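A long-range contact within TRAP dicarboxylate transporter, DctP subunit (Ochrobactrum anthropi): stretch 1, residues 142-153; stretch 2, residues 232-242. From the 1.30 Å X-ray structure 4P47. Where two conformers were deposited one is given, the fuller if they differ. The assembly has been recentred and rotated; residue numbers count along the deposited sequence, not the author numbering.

Stretch 1 (142-153) IGLAYWELGFRN
Stretch 2 232-242: LTRHQYNPQIV

Antiparallel strands often absorb an extra residue as a beta bulge, and the long-range pairing of residues 232-242 with 142-153 in this DctP subunit is a compact example. The strand directions make an angle of 146°, the axes approach to 4.3 Å, and 1286 Å² of surface, both sides summed, is buried between them.

Stretch 2 enters the pairing through a side chain rather than through the regular ladder. Near Leu232 and Thr233 lies Asn153 (chi1 m), whose OD1 accepts a hydrogen bond from Arg234 N at 2.8 Å, so the amide group does the work of a backbone carbonyl. Arg234 itself has left-handed backbone angles (phi/psi 45/42). Its side chain, m, t, t along chi1 to chi3, lies extended over one face of the Phe151 ring: Arg234 CD sits 3.6 Å from the ring centroid, nearly on the normal, a CH-pi contact. The guanidinium carbon Arg234 CZ is 5.4 Å from the same centroid, at most a weak cation-pi attraction.

His235 (chi1 p) gives a weak bond from its N to Arg152 O, 3.2 Å with an angle of 128° at the hydrogen. Separately, ND1 of the His235 ring shares a hydrogen bond with Thr233 OG1, 2.8 Å away. From Gln236 onward the backbone is extended, and Gln236 O receives Arg152 N at 2.9 Å in nearly straight geometry.

Tyr237 (chi1 t) pairs with Phe151 (chi1 m) at a non-hydrogen-bonded site, CA to CA 4.3 Å. Its edge points at the Phe151 face opposite Arg234, with centroids 4.7 Å apart and planes at 60°, so the phenyl ring is sandwiched. Tyr237 OH then donates to Glu148 OE1 at 2.6 Å, a short bond to a carboxylate whose t, t side chain starts out away from stretch 2 and returns at its tip.

The bulge lies opposite Asn238. Asn238 O accepts from both Leu149 N (3.1 Å) and Gly150 N (3.2 Å), while Asn238 N donates to Gly150 O at 2.9 Å. Leu149 (phi/psi -94/-64) is the extra residue, and Gly150 follows at 153/-179, where a CB would jam against the preceding carbonyl oxygen; glycine is therefore required. The side chain of Asn238 (chi1 m) presents OD1 to Arg152 NH1, 2.9 Å apart in the guanidinium plane.

Beyond the bulge Pro239 faces Glu148 across the ladder, their side chains diverging. Gln240 and Trp147 form a hydrogen-bonded pair, CA to CA 5.0 Å, each N reaching the other's O at 2.8 Å; one water also donates to Glu148 O and Gln240 OE1. Ile241 (t, t) pairs with Tyr146 (chi1 m), CA to CA 4.5 Å, Ile241 CD1 lying 4.0 Å from Tyr146 CE1. Finally Val242 N donates to Ala145 O at 2.9 Å and Val242 O accepts from Leu144 N at 2.8 Å. The valine (chi1 t) places CG2 3.4 Å above the centroid of the five-membered ring of Trp147 (chi1 m), a close CH-pi contact over the indole face.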

# COMPACT_ATOMS: atom_id res chain seq x y z
N ILE A 142 16.12 8.64 0.61
CA ILE A 142 15.88 9.03 -0.76
C ILE A 142 14.80 8.11 -1.33
O ILE A 142 14.96 6.87 -1.34
CB ILE A 142 17.16 8.84 -1.62
CG1 ILE A 142 18.33 9.62 -1.01
CG2 ILE A 142 16.92 9.24 -3.07
CD1 ILE A 142 18.16 11.12 -0.97
N GLY A 143 13.72 8.69 -1.84
CA GLY A 143 12.67 7.92 -2.49
C GLY A 143 12.99 7.67 -3.96
O GLY A 143 13.40 8.57 -4.70
N LEU A 144 12.84 6.44 -4.41
CA LEU A 144 13.15 6.08 -5.79
C LEU A 144 11.92 5.85 -6.67
O LEU A 144 11.89 6.27 -7.83
CB LEU A 144 14.03 4.83 -5.80
CG LEU A 144 15.41 4.98 -5.15
CD1 LEU A 144 16.09 3.64 -5.08
CD2 LEU A 144 16.27 5.98 -5.96
N ALA A 145 10.89 5.20 -6.14
CA ALA A 145 9.71 4.84 -6.92
C ALA A 145 8.64 4.36 -5.96
O ALA A 145 8.94 3.99 -4.81
CB ALA A 145 10.02 3.75 -7.94
N TYR A 146 7.40 4.37 -6.42
CA TYR A 146 6.31 3.71 -5.74
C TYR A 146 5.98 2.41 -6.45
O TYR A 146 5.86 2.38 -7.68
CB TYR A 146 5.07 4.60 -5.68
CG TYR A 146 5.26 5.86 -4.88
CD1 TYR A 146 5.17 5.84 -3.51
CD2 TYR A 146 5.52 7.07 -5.50
CE1 TYR A 146 5.35 6.98 -2.75
CE2 TYR A 146 5.68 8.22 -4.75
CZ TYR A 146 5.59 8.17 -3.39
OH TYR A 146 5.75 9.31 -2.62
N TRP A 147 5.87 1.33 -5.68
CA TRP A 147 5.41 0.04 -6.18
C TRP A 147 4.05 -0.24 -5.52
O TRP A 147 3.52 0.62 -4.79
CB TRP A 147 6.41 -1.05 -5.83
CG TRP A 147 7.75 -1.00 -6.51
CD1 TRP A 147 8.22 -0.05 -7.38
CD2 TRP A 147 8.79 -1.95 -6.35
NE1 TRP A 147 9.50 -0.38 -7.78
CE2 TRP A 147 9.87 -1.55 -7.15
CE3 TRP A 147 8.93 -3.12 -5.58
CZ2 TRP A 147 11.06 -2.27 -7.20
CZ3 TRP A 147 10.09 -3.83 -5.64
CH2 TRP A 147 11.15 -3.40 -6.43
N GLU A 148 3.46 -1.40 -5.77
CA GLU A 148 2.12 -1.68 -5.25
C GLU A 148 2.14 -2.75 -4.18
O GLU A 148 2.74 -3.79 -4.37
CB GLU A 148 1.21 -2.15 -6.38
CG GLU A 148 -0.18 -2.59 -5.91
CD GLU A 148 -1.16 -2.71 -7.05
OE1 GLU A 148 -1.77 -1.67 -7.35
OE2 GLU A 148 -1.30 -3.82 -7.62
N LEU A 149 1.45 -2.52 -3.06
CA LEU A 149 0.98 -3.62 -2.23
C LEU A 149 -0.44 -3.97 -2.65
O LEU A 149 -0.69 -5.03 -3.20
CB LEU A 149 1.08 -3.29 -0.73
CG LEU A 149 0.91 -4.47 0.23
CD1 LEU A 149 -0.53 -4.90 0.32
CD2 LEU A 149 1.78 -5.65 -0.14
N GLY A 150 -1.38 -3.05 -2.46
CA GLY A 150 -2.72 -3.26 -2.97
C GLY A 150 -3.80 -2.54 -2.21
O GLY A 150 -3.55 -1.83 -1.24
N PHE A 151 -5.03 -2.74 -2.66
CA PHE A 151 -6.19 -2.22 -1.94
C PHE A 151 -6.46 -3.00 -0.66
O PHE A 151 -6.22 -4.21 -0.55
CB PHE A 151 -7.44 -2.27 -2.85
CG PHE A 151 -7.40 -1.26 -3.95
CD1 PHE A 151 -7.66 0.08 -3.70
CD2 PHE A 151 -7.05 -1.64 -5.23
CE1 PHE A 151 -7.57 1.00 -4.72
CE2 PHE A 151 -6.98 -0.72 -6.24
CZ PHE A 151 -7.22 0.59 -5.98
N ARG A 152 -6.99 -2.27 0.31
CA ARG A 152 -7.54 -2.87 1.51
C ARG A 152 -9.04 -3.00 1.36
O ARG A 152 -9.72 -2.02 1.06
CB ARG A 152 -7.19 -2.03 2.74
CG ARG A 152 -5.71 -1.76 2.85
CD ARG A 152 -5.34 -1.09 4.14
NE ARG A 152 -5.50 -1.97 5.30
CZ ARG A 152 -4.62 -2.85 5.73
NH1 ARG A 152 -3.46 -3.01 5.11
NH2 ARG A 152 -4.89 -3.56 6.80
N ASN A 153 -9.54 -4.22 1.56
CA ASN A 153 -10.94 -4.58 1.46
C ASN A 153 -11.46 -5.14 2.79
O ASN A 153 -10.73 -5.16 3.79
CB ASN A 153 -11.11 -5.56 0.29
CG ASN A 153 -10.79 -4.92 -1.05
OD1 ASN A 153 -11.21 -3.78 -1.34
ND2 ASN A 153 -10.05 -5.63 -1.88
N LEU A 232 -15.35 -5.57 -1.86
CA LEU A 232 -14.24 -4.83 -2.41
C LEU A 232 -14.45 -3.34 -2.09
O LEU A 232 -14.73 -2.52 -2.96
CB LEU A 232 -14.12 -5.09 -3.91
CG LEU A 232 -13.95 -6.57 -4.30
CD1 LEU A 232 -13.68 -6.70 -5.81
CD2 LEU A 232 -12.85 -7.26 -3.49
N THR A 233 -14.34 -3.01 -0.82
CA THR A 233 -14.56 -1.63 -0.37
C THR A 233 -13.50 -0.69 -0.90
O THR A 233 -13.77 0.50 -1.07
CB THR A 233 -14.52 -1.56 1.16
OG1 THR A 233 -13.42 -2.35 1.60
CG2 THR A 233 -15.79 -2.09 1.80
N ARG A 234 -12.30 -1.20 -1.14
CA ARG A 234 -11.17 -0.37 -1.52
C ARG A 234 -11.10 0.88 -0.63
O ARG A 234 -10.82 2.00 -1.08
CB ARG A 234 -11.21 -0.02 -3.02
CG ARG A 234 -11.14 -1.24 -3.91
CD ARG A 234 -10.87 -0.88 -5.36
NE ARG A 234 -10.83 -2.09 -6.19
CZ ARG A 234 -11.88 -2.61 -6.82
NH1 ARG A 234 -13.06 -2.03 -6.75
NH2 ARG A 234 -11.73 -3.71 -7.53
N HIS A 235 -11.32 0.69 0.66
CA HIS A 235 -11.43 1.82 1.57
C HIS A 235 -10.11 2.54 1.75
O HIS A 235 -10.11 3.71 2.11
CB HIS A 235 -12.05 1.43 2.92
CG HIS A 235 -11.34 0.31 3.60
ND1 HIS A 235 -11.69 -1.00 3.41
CD2 HIS A 235 -10.28 0.30 4.45
CE1 HIS A 235 -10.89 -1.78 4.12
NE2 HIS A 235 -10.02 -1.02 4.76
N GLN A 236 -9.01 1.83 1.57
CA GLN A 236 -7.69 2.44 1.49
C GLN A 236 -6.90 1.70 0.42
O GLN A 236 -7.27 0.61 0.00
CB GLN A 236 -6.96 2.31 2.82
CG GLN A 236 -7.54 3.15 3.93
CD GLN A 236 -6.99 2.72 5.24
OE1 GLN A 236 -7.27 1.61 5.74
NE2 GLN A 236 -6.16 3.55 5.83
N TYR A 237 -5.82 2.33 -0.03
CA TYR A 237 -4.90 1.75 -0.99
C TYR A 237 -3.52 1.87 -0.38
O TYR A 237 -3.16 2.95 0.08
CB TYR A 237 -4.92 2.51 -2.30
CG TYR A 237 -3.91 1.96 -3.31
CD1 TYR A 237 -4.17 0.79 -4.01
CD2 TYR A 237 -2.72 2.61 -3.55
CE1 TYR A 237 -3.24 0.29 -4.93
CE2 TYR A 237 -1.81 2.13 -4.48
CZ TYR A 237 -2.08 0.98 -5.16
OH TYR A 237 -1.16 0.52 -6.08
N ASN A 238 -2.76 0.78 -0.39
CA ASN A 238 -1.40 0.75 0.13
C ASN A 238 -0.37 0.75 -1.02
O ASN A 238 -0.07 -0.30 -1.59
CB ASN A 238 -1.13 -0.51 1.00
CG ASN A 238 -1.91 -0.55 2.33
OD1 ASN A 238 -2.20 -1.64 2.84
ND2 ASN A 238 -2.19 0.59 2.89
N PRO A 239 0.19 1.93 -1.35
CA PRO A 239 1.36 1.96 -2.22
C PRO A 239 2.57 1.64 -1.39
O PRO A 239 2.57 1.93 -0.19
CB PRO A 239 1.41 3.42 -2.69
CG PRO A 239 0.76 4.20 -1.63
CD PRO A 239 -0.17 3.27 -0.87
N GLN A 240 3.59 1.06 -2.00
CA GLN A 240 4.86 0.90 -1.32
C GLN A 240 5.84 1.90 -1.88
O GLN A 240 5.72 2.35 -3.04
CB GLN A 240 5.39 -0.51 -1.45
CG GLN A 240 4.40 -1.50 -0.87
CD GLN A 240 5.06 -2.71 -0.32
OE1 GLN A 240 5.96 -3.28 -0.93
NE2 GLN A 240 4.61 -3.12 0.85
N ILE A 241 6.76 2.35 -1.05
CA ILE A 241 7.82 3.23 -1.53
C ILE A 241 9.14 2.48 -1.44
O ILE A 241 9.48 1.84 -0.43
CB ILE A 241 7.84 4.57 -0.77
CG1 ILE A 241 8.91 5.49 -1.36
CG2 ILE A 241 8.04 4.36 0.71
CD1 ILE A 241 8.82 6.92 -0.86
N VAL A 242 9.90 2.54 -2.53
CA VAL A 242 11.25 2.02 -2.59
C VAL A 242 12.20 3.14 -2.22
O VAL A 242 12.16 4.22 -2.83
CB VAL A 242 11.58 1.52 -4.01
CG1 VAL A 242 13.00 0.97 -4.08
CG2 VAL A 242 10.57 0.46 -4.47
O HOH W 1 5.90 -3.85 -3.63